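Local coordinates for protein DR2417 (Deinococcus radiodurans, PDB 4XWW) that probably degrades and matures RNA as a metal-dependent 5'-3' exoribonuclease, possibly with endonuclease activity, and works as a homodimer, at residues P23-E29 with I428-G432. Residue numbers count along the deposited sequence, not the author numbering.
Sequences PLGGMGE and IAKNG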
ATOM      1  N   PRO A  23       2.567  28.218   6.904  1.00 25.19           N
ATOM      2  CA  PRO A  23       2.865  26.788   7.075  1.00 20.73           C
ATOM      3  C   PRO A  23       4.092  26.395   6.268  1.00 25.07           C
ATOM      4  O   PRO A  23       4.139  26.700   5.075  1.00 27.63           O
ATOM      5  CB  PRO A  23       1.611  26.097   6.545  1.00 27.12           C
ATOM      6  CG  PRO A  23       1.004  27.069   5.601  1.00 32.72           C
ATOM      7  CD  PRO A  23       1.300  28.431   6.182  1.00 28.45           C
ATOM      8  N   LEU A  24       5.081  25.768   6.902  1.00 26.69           N
ATOM      9  CA  LEU A  24       6.242  25.277   6.157  1.00 22.28           C
ATOM     10  C   LEU A  24       6.174  23.768   5.986  1.00 22.34           C
ATOM     11  O   LEU A  24       6.939  23.188   5.220  1.00 27.57           O
ATOM     12  CB  LEU A  24       7.556  25.677   6.838  1.00 22.77           C
ATOM     13  CG  LEU A  24       7.895  27.175   6.807  1.00 23.62           C
ATOM     14  CD1 LEU A  24       9.240  27.480   7.524  1.00 23.93           C
ATOM     15  CD2 LEU A  24       7.895  27.728   5.361  1.00 23.95           C
ATOM     16  N   GLY A  25       5.259  23.131   6.706  1.00 21.38           N
ATOM     17  CA  GLY A  25       5.074  21.697   6.589  1.00 20.71           C
ATOM     18  C   GLY A  25       3.800  21.337   7.318  1.00 24.47           C
ATOM     19  O   GLY A  25       3.385  22.070   8.208  1.00 25.22           O
ATOM     20  N   GLY A  26       3.190  20.220   6.948  1.00 20.08           N
ATOM     21  CA  GLY A  26       1.988  19.741   7.609  1.00 21.50           C
ATOM     22  C   GLY A  26       0.670  20.149   6.973  1.00 21.51           C
ATOM     23  O   GLY A  26      -0.398  19.718   7.408  1.00 23.73           O
ATOM     24  N   MET A  27       0.741  20.974   5.935  1.00 18.82           N
ATOM     25  CA  MET A  27      -0.439  21.346   5.162  1.00 20.43           C
ATOM     26  C   MET A  27      -0.472  20.535   3.865  1.00 20.61           C
ATOM     27  O   MET A  27       0.538  20.444   3.171  1.00 23.49           O
ATOM     28  CB  MET A  27      -0.426  22.837   4.829  1.00 20.50           C
ATOM     29  CG  MET A  27      -0.796  23.763   5.985  1.00 20.50           C
ATOM     30  SD  MET A  27      -2.517  23.648   6.479  1.00 23.87           S
ATOM     31  CE  MET A  27      -2.613  25.068   7.592  1.00 27.12           C
ATOM     32  N   GLY A  28      -1.616  19.950   3.533  1.00 24.02           N
ATOM     33  CA  GLY A  28      -1.700  19.168   2.303  1.00 21.27           C
ATOM     34  C   GLY A  28      -0.950  17.848   2.401  1.00 23.15           C
ATOM     35  O   GLY A  28      -0.660  17.186   1.385  1.00 22.53           O
ATOM     36  N   GLU A  29      -0.645  17.465   3.639  1.00 21.66           N
ATOM     37  CA  GLU A  29       0.051  16.219   3.949  1.00 19.62           C
ATOM     38  C   GLU A  29      -0.195  15.886   5.407  1.00 22.12           C
ATOM     39  O   GLU A  29      -0.597  16.752   6.197  1.00 20.45           O
ATOM     40  CB  GLU A  29       1.554  16.354   3.715  1.00 21.56           C
ATOM     41  CG  GLU A  29       2.194  17.400   4.652  1.00 24.03           C
ATOM     42  CD  GLU A  29       3.682  17.558   4.434  1.00 28.01           C
ATOM     43  OE1 GLU A  29       4.313  16.633   3.889  1.00 28.75           O
ATOM     44  OE2 GLU A  29       4.225  18.620   4.805  1.00 22.17           O
ATOM     45  N   ILE A 428      -7.868  26.602   1.997  1.00 20.64           N
ATOM     46  CA  ILE A 428      -7.143  25.333   1.966  1.00 18.76           C
ATOM     47  C   ILE A 428      -5.670  25.674   1.727  1.00 23.94           C
ATOM     48  O   ILE A 428      -5.259  25.926   0.591  1.00 27.01           O
ATOM     49  CB  ILE A 428      -7.665  24.359   0.862  1.00 26.94           C
ATOM     50  CG1 ILE A 428      -9.186  24.138   0.945  1.00 19.49           C
ATOM     51  CG2 ILE A 428      -6.929  23.031   0.961  1.00 19.37           C
ATOM     52  CD1 ILE A 428      -9.668  23.473   2.218  1.00 17.14           C
ATOM     53  N   ALA A 429      -4.880  25.733   2.797  1.00 22.62           N
ATOM     54  CA  ALA A 429      -3.500  26.173   2.644  1.00 22.39           C
ATOM     55  C   ALA A 429      -2.591  25.052   2.138  1.00 21.33           C
ATOM     56  O   ALA A 429      -2.856  23.851   2.337  1.00 26.88           O
ATOM     57  CB  ALA A 429      -2.961  26.760   3.965  1.00 24.16           C
ATOM     58  N   LYS A 430      -1.543  25.485   1.444  1.00 23.86           N
ATOM     59  CA  LYS A 430      -0.442  24.645   0.985  1.00 25.10           C
ATOM     60  C   LYS A 430       0.803  25.064   1.730  1.00 24.69           C
ATOM     61  O   LYS A 430       0.900  26.219   2.132  1.00 25.01           O
ATOM     62  CB  LYS A 430      -0.208  24.808  -0.523  1.00 27.33           C
ATOM     63  CG  LYS A 430      -1.397  24.438  -1.385  1.00 26.93           C
ATOM     64  CD  LYS A 430      -1.024  24.612  -2.856  1.00 32.97           C
ATOM     65  CE  LYS A 430      -2.243  24.930  -3.712  1.00 39.09           C
ATOM     66  NZ  LYS A 430      -2.722  26.323  -3.501  1.00 44.77           N
ATOM     67  N   ASN A 431       1.757  24.152   1.909  1.00 23.44           N
ATOM     68  CA  ASN A 431       3.054  24.549   2.459  1.00 22.71           C
ATOM     69  C   ASN A 431       3.665  25.665   1.623  1.00 25.26           C
ATOM     70  O   ASN A 431       3.610  25.619   0.391  1.00 26.87           O
ATOM     71  CB  ASN A 431       4.017  23.366   2.512  1.00 21.09           C
ATOM     72  CG  ASN A 431       3.546  22.276   3.413  1.00 22.09           C
ATOM     73  OD1 ASN A 431       2.816  22.521   4.376  1.00 21.86           O
ATOM     74  ND2 ASN A 431       3.955  21.050   3.120  1.00 24.67           N
ATOM     75  N   GLY A 432       4.258  26.649   2.293  1.00 26.09           N
ATOM     76  CA  GLY A 432       4.837  27.811   1.631  1.00 26.89           C
ATOM     77  C   GLY A 432       3.869  28.962   1.426  1.00 24.12           C
ATOM     78  O   GLY A 432       4.289  30.067   1.106  1.00 29.34           O
TER
HETATM   79  O   HOH W   1       1.324  21.497   0.745  1.00 25.20           O
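Asn431 supplies the polar centre of this contact, reading the glycine-rich loop that follows strand 19-23 with both ends of its amide. Asn431 OD1 accepts from Met27 N at 3.0 Å, and Asn431 ND2 donates to Glu29 OE2, also at 3.0 Å. The same Glu29 OE2 takes the amide of Gly26 at 2.9 Å from N to OE2 in an almost straight bond and forms a salt bridge with Lys32, so the carboxylate joins the loop to itself, to the asparagine and to a cation. The backbone of Asn431 is served by water 1, which accepts from Asn431 N at 2.9 Å and donates to Met27 O at 2.8 Å. Beside this network Gly432 N donates to Pro23 O at 2.8 Å and 169°, where strand 433-438 starts out next to strand 19-23. Ala429 O accepts from the Gln409 side chain of helix 406-417, and Lys430 N donates to Asp433. Apolar packing is modest: Met27 CE lies 4.0 Å from Ala429 CB, and Pro23 CG 4.3 Å from the same methyl, with Met27 continuing onto Trp402. At Leu24 and Gly25 a classic beta bulge opposite Ile34 turns the chain out of its strand, and Gly26, at positive phi, lies about 6 Å from the side chain of the zinc ligand His403 in this metallo-beta-lactamase fold. With the amides of Gly26, Met27 and Gly432, OD1 of Asn431 and OE2 of Glu29 each given a partner, the chemistry is consistent with a loop whose path beside the zinc site is set largely by directional polar bonds.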